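Local structure of Non-ribosomal peptide synthetase (Methanobrevibacter ruminantium, 6VTJ) at residues A[136-141]-A[319-324]; A[362-367]-A[467-472]. The protein is an archaeal non-ribosomal peptide synthetase whose carrier domain bears a phosphopantetheine arm and whose reductase domain probably releases the finished peptide by NAD(P)H-dependent reduction. All blocks are in the same frame, centred on the assembly; numbering follows the deposited sequence.

Interaction 1. Residues A[136-141]-A[319-324]; sequences GFLGIH and GNLMSR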
loop_
_atom_site.group_PDB
_atom_site.type_symbol
_atom_site.label_atom_id
_atom_site.label_comp_id
_atom_site.label_asym_id
_atom_site.label_seq_id
_atom_site.Cartn_x
_atom_site.Cartn_y
_atom_site.Cartn_z
ATOM N N GLY A 136 8.260 9.812 0.730
ATOM C CA GLY A 136 8.040 8.387 0.817
ATOM C C GLY A 136 8.788 7.682 -0.283
ATOM O O GLY A 136 9.367 8.308 -1.172
ATOM N N PHE A 137 8.755 6.344 -0.222
ATOM C CA PHE A 137 9.500 5.510 -1.166
ATOM C C PHE A 137 9.106 5.806 -2.612
ATOM O O PHE A 137 9.969 6.000 -3.479
ATOM C CB PHE A 137 9.261 4.031 -0.838
ATOM C CG PHE A 137 10.106 3.071 -1.628
ATOM C CD1 PHE A 137 11.458 3.301 -1.819
ATOM C CD2 PHE A 137 9.557 1.898 -2.132
ATOM C CE1 PHE A 137 12.246 2.385 -2.543
ATOM C CE2 PHE A 137 10.330 0.981 -2.865
ATOM C CZ PHE A 137 11.672 1.219 -3.058
ATOM N N LEU A 138 7.806 5.822 -2.898
ATOM C CA LEU A 138 7.370 6.100 -4.259
ATOM C C LEU A 138 7.640 7.556 -4.635
ATOM O O LEU A 138 8.233 7.829 -5.686
ATOM C CB LEU A 138 5.889 5.752 -4.416
ATOM C CG LEU A 138 5.304 6.052 -5.804
ATOM C CD1 LEU A 138 6.142 5.416 -6.968
ATOM C CD2 LEU A 138 3.857 5.607 -5.867
ATOM N N GLY A 139 7.271 8.495 -3.755
ATOM C CA GLY A 139 7.331 9.912 -4.101
ATOM C C GLY A 139 8.721 10.402 -4.466
ATOM O O GLY A 139 8.880 11.197 -5.403
ATOM N N ILE A 140 9.743 9.944 -3.731
ATOM C CA ILE A 140 11.118 10.349 -4.012
ATOM C C ILE A 140 11.545 9.874 -5.388
ATOM O O ILE A 140 12.295 10.560 -6.098
ATOM C CB ILE A 140 12.066 9.829 -2.905
ATOM C CG1 ILE A 140 13.407 10.535 -2.974
ATOM C CG2 ILE A 140 12.287 8.314 -2.977
ATOM C CD1 ILE A 140 13.300 12.007 -2.790
ATOM N N HIS A 141 11.062 8.713 -5.804
ATOM C CA HIS A 141 11.463 8.205 -7.103
ATOM C C HIS A 141 10.674 8.831 -8.232
ATOM O O HIS A 141 11.202 8.969 -9.340
ATOM C CB HIS A 141 11.339 6.692 -7.099
ATOM C CG HIS A 141 12.441 6.031 -6.339
ATOM N ND1 HIS A 141 12.303 5.626 -5.030
ATOM C CD2 HIS A 141 13.724 5.762 -6.687
ATOM C CE1 HIS A 141 13.443 5.095 -4.615
ATOM N NE2 HIS A 141 14.325 5.182 -5.597
ATOM N N GLY A 319 1.083 -1.895 -7.524
ATOM C CA GLY A 319 1.029 -3.191 -6.890
ATOM C C GLY A 319 2.021 -3.361 -5.761
ATOM O O GLY A 319 1.953 -2.651 -4.755
ATOM N N ASN A 320 2.951 -4.296 -5.935
ATOM C CA ASN A 320 3.943 -4.669 -4.921
ATOM C C ASN A 320 5.209 -3.849 -5.170
ATOM O O ASN A 320 6.080 -4.236 -5.955
ATOM C CB ASN A 320 4.198 -6.173 -4.995
ATOM C CG ASN A 320 5.221 -6.671 -3.969
ATOM O OD1 ASN A 320 5.342 -6.141 -2.863
ATOM N ND2 ASN A 320 5.944 -7.716 -4.337
ATOM N N LEU A 321 5.324 -2.713 -4.467
ATOM C CA LEU A 321 6.384 -1.733 -4.701
ATOM C C LEU A 321 7.708 -2.245 -4.141
ATOM O O LEU A 321 7.906 -2.267 -2.919
ATOM C CB LEU A 321 6.017 -0.392 -4.072
ATOM C CG LEU A 321 4.752 0.275 -4.613
ATOM C CD1 LEU A 321 4.585 1.643 -4.003
ATOM C CD2 LEU A 321 4.783 0.374 -6.136
ATOM N N MET A 322 8.644 -2.571 -5.026
ATOM C CA MET A 322 9.877 -3.255 -4.650
ATOM C C MET A 322 11.108 -2.421 -5.020
ATOM O O MET A 322 11.017 -1.337 -5.604
ATOM C CB MET A 322 9.924 -4.640 -5.306
ATOM C CG MET A 322 9.025 -5.651 -4.574
ATOM S SD MET A 322 9.701 -6.098 -2.959
ATOM C CE MET A 322 8.601 -5.316 -1.746
ATOM N N SER A 323 12.272 -2.969 -4.685
ATOM C CA SER A 323 13.541 -2.258 -4.788
ATOM C C SER A 323 13.876 -1.885 -6.227
ATOM O O SER A 323 13.444 -2.540 -7.186
ATOM C CB SER A 323 14.666 -3.124 -4.223
ATOM O OG SER A 323 14.221 -3.749 -3.044
ATOM N N ARG A 324 14.685 -0.828 -6.358
ATOM C CA ARG A 324 15.118 -0.348 -7.667
ATOM C C ARG A 324 15.701 -1.476 -8.499
ATOM O O ARG A 324 16.449 -2.328 -8.000
ATOM C CB ARG A 324 16.164 0.764 -7.535
ATOM C CG ARG A 324 15.601 2.075 -7.042
ATOM C CD ARG A 324 16.477 3.250 -7.420
ATOM N NE ARG A 324 17.766 3.267 -6.719
ATOM C CZ ARG A 324 18.090 4.133 -5.761
ATOM N NH1 ARG A 324 17.206 5.038 -5.367
ATOM N NH2 ARG A 324 19.293 4.093 -5.186
#

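Interaction 2. Residues A[362-367]-A[467-472]; sequences DMSQID and FDWPEA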
loop_
_atom_site.group_PDB
_atom_site.type_symbol
_atom_site.label_atom_id
_atom_site.label_comp_id
_atom_site.label_asym_id
_atom_site.label_seq_id
_atom_site.Cartn_x
_atom_site.Cartn_y
_atom_site.Cartn_z
ATOM N N ASP A 362 3.746 -9.718 -8.630
ATOM C CA ASP A 362 4.482 -8.699 -9.361
ATOM C C ASP A 362 5.615 -8.164 -8.499
ATOM O O ASP A 362 5.454 -7.956 -7.290
ATOM C CB ASP A 362 3.554 -7.551 -9.749
ATOM C CG ASP A 362 3.052 -6.771 -8.535
ATOM O OD1 ASP A 362 2.261 -7.331 -7.736
ATOM O OD2 ASP A 362 3.447 -5.599 -8.380
ATOM N N MET A 363 6.773 -7.976 -9.109
ATOM C CA MET A 363 7.861 -7.233 -8.476
ATOM C C MET A 363 7.968 -5.920 -9.245
ATOM O O MET A 363 8.681 -5.808 -10.246
ATOM C CB MET A 363 9.147 -8.024 -8.466
ATOM C CG MET A 363 8.969 -9.405 -7.832
ATOM S SD MET A 363 8.889 -9.378 -6.035
ATOM C CE MET A 363 10.588 -8.962 -5.626
ATOM N N SER A 364 7.223 -4.927 -8.778
ATOM C CA SER A 364 7.151 -3.633 -9.451
ATOM C C SER A 364 8.301 -2.771 -8.947
ATOM O O SER A 364 8.193 -2.107 -7.914
ATOM C CB SER A 364 5.793 -2.993 -9.190
ATOM O OG SER A 364 4.752 -3.778 -9.760
ATOM N N GLN A 365 9.415 -2.792 -9.689
ATOM C CA GLN A 365 10.618 -2.061 -9.302
ATOM C C GLN A 365 10.341 -0.560 -9.262
ATOM O O GLN A 365 9.861 0.020 -10.246
ATOM C CB GLN A 365 11.747 -2.373 -10.286
ATOM C CG GLN A 365 12.020 -3.892 -10.478
ATOM C CD GLN A 365 11.315 -4.493 -11.701
ATOM O OE1 GLN A 365 10.369 -3.914 -12.240
ATOM N NE2 GLN A 365 11.802 -5.647 -12.158
ATOM N N ILE A 366 10.673 0.070 -8.124
ATOM C CA ILE A 366 10.186 1.419 -7.806
ATOM C C ILE A 366 10.625 2.452 -8.845
ATOM O O ILE A 366 9.900 3.437 -9.102
ATOM C CB ILE A 366 10.630 1.814 -6.380
ATOM C CG1 ILE A 366 9.854 3.026 -5.861
ATOM C CG2 ILE A 366 12.090 2.154 -6.364
ATOM C CD1 ILE A 366 8.386 2.817 -5.652
ATOM N N ASP A 367 11.801 2.265 -9.457
ATOM C CA ASP A 367 12.220 3.226 -10.475
ATOM C C ASP A 367 11.364 3.078 -11.724
ATOM O O ASP A 367 10.983 4.073 -12.352
ATOM C CB ASP A 367 13.728 3.101 -10.797
ATOM C CG ASP A 367 14.237 1.654 -10.900
ATOM O OD1 ASP A 367 13.511 0.687 -10.581
ATOM O OD2 ASP A 367 15.417 1.484 -11.287
ATOM N N PHE A 467 7.366 1.841 -22.995
ATOM C CA PHE A 467 7.688 1.300 -21.678
ATOM C C PHE A 467 7.374 -0.191 -21.668
ATOM O O PHE A 467 6.231 -0.587 -21.928
ATOM C CB PHE A 467 6.894 2.043 -20.595
ATOM C CG PHE A 467 7.089 1.508 -19.201
ATOM C CD1 PHE A 467 6.563 0.284 -18.825
ATOM C CD2 PHE A 467 7.781 2.255 -18.254
ATOM C CE1 PHE A 467 6.754 -0.209 -17.547
ATOM C CE2 PHE A 467 7.976 1.763 -16.962
ATOM C CZ PHE A 467 7.465 0.534 -16.609
ATOM N N ASP A 468 8.377 -1.011 -21.354
ATOM C CA ASP A 468 8.185 -2.422 -21.038
ATOM C C ASP A 468 8.713 -2.674 -19.627
ATOM O O ASP A 468 9.670 -2.023 -19.186
ATOM C CB ASP A 468 8.914 -3.347 -22.034
ATOM C CG ASP A 468 8.147 -3.562 -23.338
ATOM O OD1 ASP A 468 7.125 -2.915 -23.559
ATOM O OD2 ASP A 468 8.567 -4.414 -24.160
ATOM N N TRP A 469 8.089 -3.627 -18.904
ATOM C CA TRP A 469 8.610 -3.883 -17.556
ATOM C C TRP A 469 9.845 -4.789 -17.617
ATOM O O TRP A 469 9.854 -5.772 -18.355
ATOM C CB TRP A 469 7.550 -4.539 -16.675
ATOM C CG TRP A 469 6.454 -3.607 -16.179
ATOM C CD1 TRP A 469 5.235 -3.390 -16.763
ATOM C CD2 TRP A 469 6.490 -2.783 -15.010
ATOM N NE1 TRP A 469 4.514 -2.484 -16.024
ATOM C CE2 TRP A 469 5.259 -2.112 -14.930
ATOM C CE3 TRP A 469 7.440 -2.561 -14.006
ATOM C CZ2 TRP A 469 4.959 -1.222 -13.894
ATOM C CZ3 TRP A 469 7.140 -1.669 -12.978
ATOM C CH2 TRP A 469 5.909 -1.016 -12.933
ATOM N N PRO A 470 10.894 -4.500 -16.841
ATOM C CA PRO A 470 12.030 -5.421 -16.790
ATOM C C PRO A 470 11.702 -6.630 -15.943
ATOM O O PRO A 470 11.062 -6.522 -14.895
ATOM C CB PRO A 470 13.143 -4.591 -16.140
ATOM C CG PRO A 470 12.456 -3.588 -15.335
ATOM C CD PRO A 470 11.120 -3.299 -16.012
ATOM N N GLU A 471 12.181 -7.785 -16.384
ATOM C CA GLU A 471 11.925 -9.020 -15.660
ATOM C C GLU A 471 12.615 -8.997 -14.303
ATOM O O GLU A 471 13.747 -8.531 -14.167
ATOM C CB GLU A 471 12.417 -10.211 -16.470
ATOM C CG GLU A 471 11.623 -10.421 -17.731
ATOM C CD GLU A 471 11.302 -11.876 -17.987
ATOM O OE1 GLU A 471 10.103 -12.243 -17.886
ATOM O OE2 GLU A 471 12.252 -12.646 -18.292
ATOM N N ALA A 472 11.918 -9.497 -13.290
ATOM C CA ALA A 472 12.519 -9.694 -11.972
ATOM C C ALA A 472 13.249 -11.036 -11.975
ATOM O O ALA A 472 12.832 -12.010 -11.347
ATOM C CB ALA A 472 11.465 -9.632 -10.873
#

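Interaction 1. Residues A[136-141]-A[319-324]
His141 and Arg324 meet through a hydrogen bond beside the glycine-rich turn of a Rossmann fold. Gly136 and Gly139 belong to the TGxxGxxG motif, which binds the dinucleotide cofactor in this superfamily. Starting from CB, the Arg324 chain places CG anti to its carbonyl carbon (chi1 -72°), 3.7 Å from His141 NE2. CD comes nearer, 3.4 Å from the same His141 NE2. NE turns to a salt bridge with Asp327. At the tip, Arg324 NH1 donates to His141 NE2 over 2.9 Å, with the guanidinium and imidazole planes 63° apart; NH1 also bonds to Tyr177 O. At its other nitrogen, His141 ND1 donates almost straight (176°) to Phe137 O, 2.8 Å away in the ring plane. The two bonds fix the rotation of the ring. An alanine in place of His141 would probably leave Phe137 O without its ring N-H donor and cost Arg324 NH1 one of its acceptors. Leu138 CB packs on Leu321 CD1 at 4.3 Å. The Phe137 ring presents its edge to the strand end, and its CE2 atom lies 3.7 Å from Met322 O.

Interaction 2. Residues A[362-367]-A[467-472]
Pro470 O is gripped by two side-chain amides, Gln365 NE2 from across the contact and Asn390 ND2. The bond from Gln365 NE2 to Pro470 O is 3.0 Å long and fairly straight (160°). The donor stands above the carbonyl plane, 46° out of it. Gln365 bends at chi2 (96°), which swings CD round toward the 467-472 loop. Its amide lies nearly coplanar with the Trp469 indole. Gln365 OE1 meets the indole edge, 3.7 Å from Trp469 CE3, and takes a weak bond from Asn390 ND2. Pro470 CG also packs against the amide, 3.7 Å from Gln365 OE1. One residue earlier in the strand, Ser364 CA lies 4.0 Å from Trp469 CZ3. Ser364 OG donates to the anti lone pair of Asp362 OD2 over 2.6 Å and bonds also to Asn390 N. At the other end of the contact Met363 CB meets Ala472 CB at 3.7 Å, an apolar touch close to Leu477 and Leu480 of helix 474-485. Gln365 is the N-cap residue of helix 366-376. The loop thus packs against the junction where strand 360-365 of the Rossmann-type sheet runs into that helix, consistent with the C-terminal part of an extended short-chain dehydrogenase/reductase.

How the interactions relate
The two interactions meet on neighbouring parallel strands of one sheet, 313-322 and 360-365. Backbone bonds join them, as from Ile366 N to Met322 O, and Asp362 OD2 also receives Asn320 N. Interaction 1 sets the first helix of the Rossmann fold over the end of strand 313-322. It is partly buried and lies nearer the centre of the chain. Interaction 2 brings a late loop against the neighbouring strand 360-365 and is the more buried. Their polar chemistry differs: an arginine and an imidazole in the first, neutral amides and a backbone carbonyl in the second. Ile366 links them by packing its CG2 on Phe137 CZ.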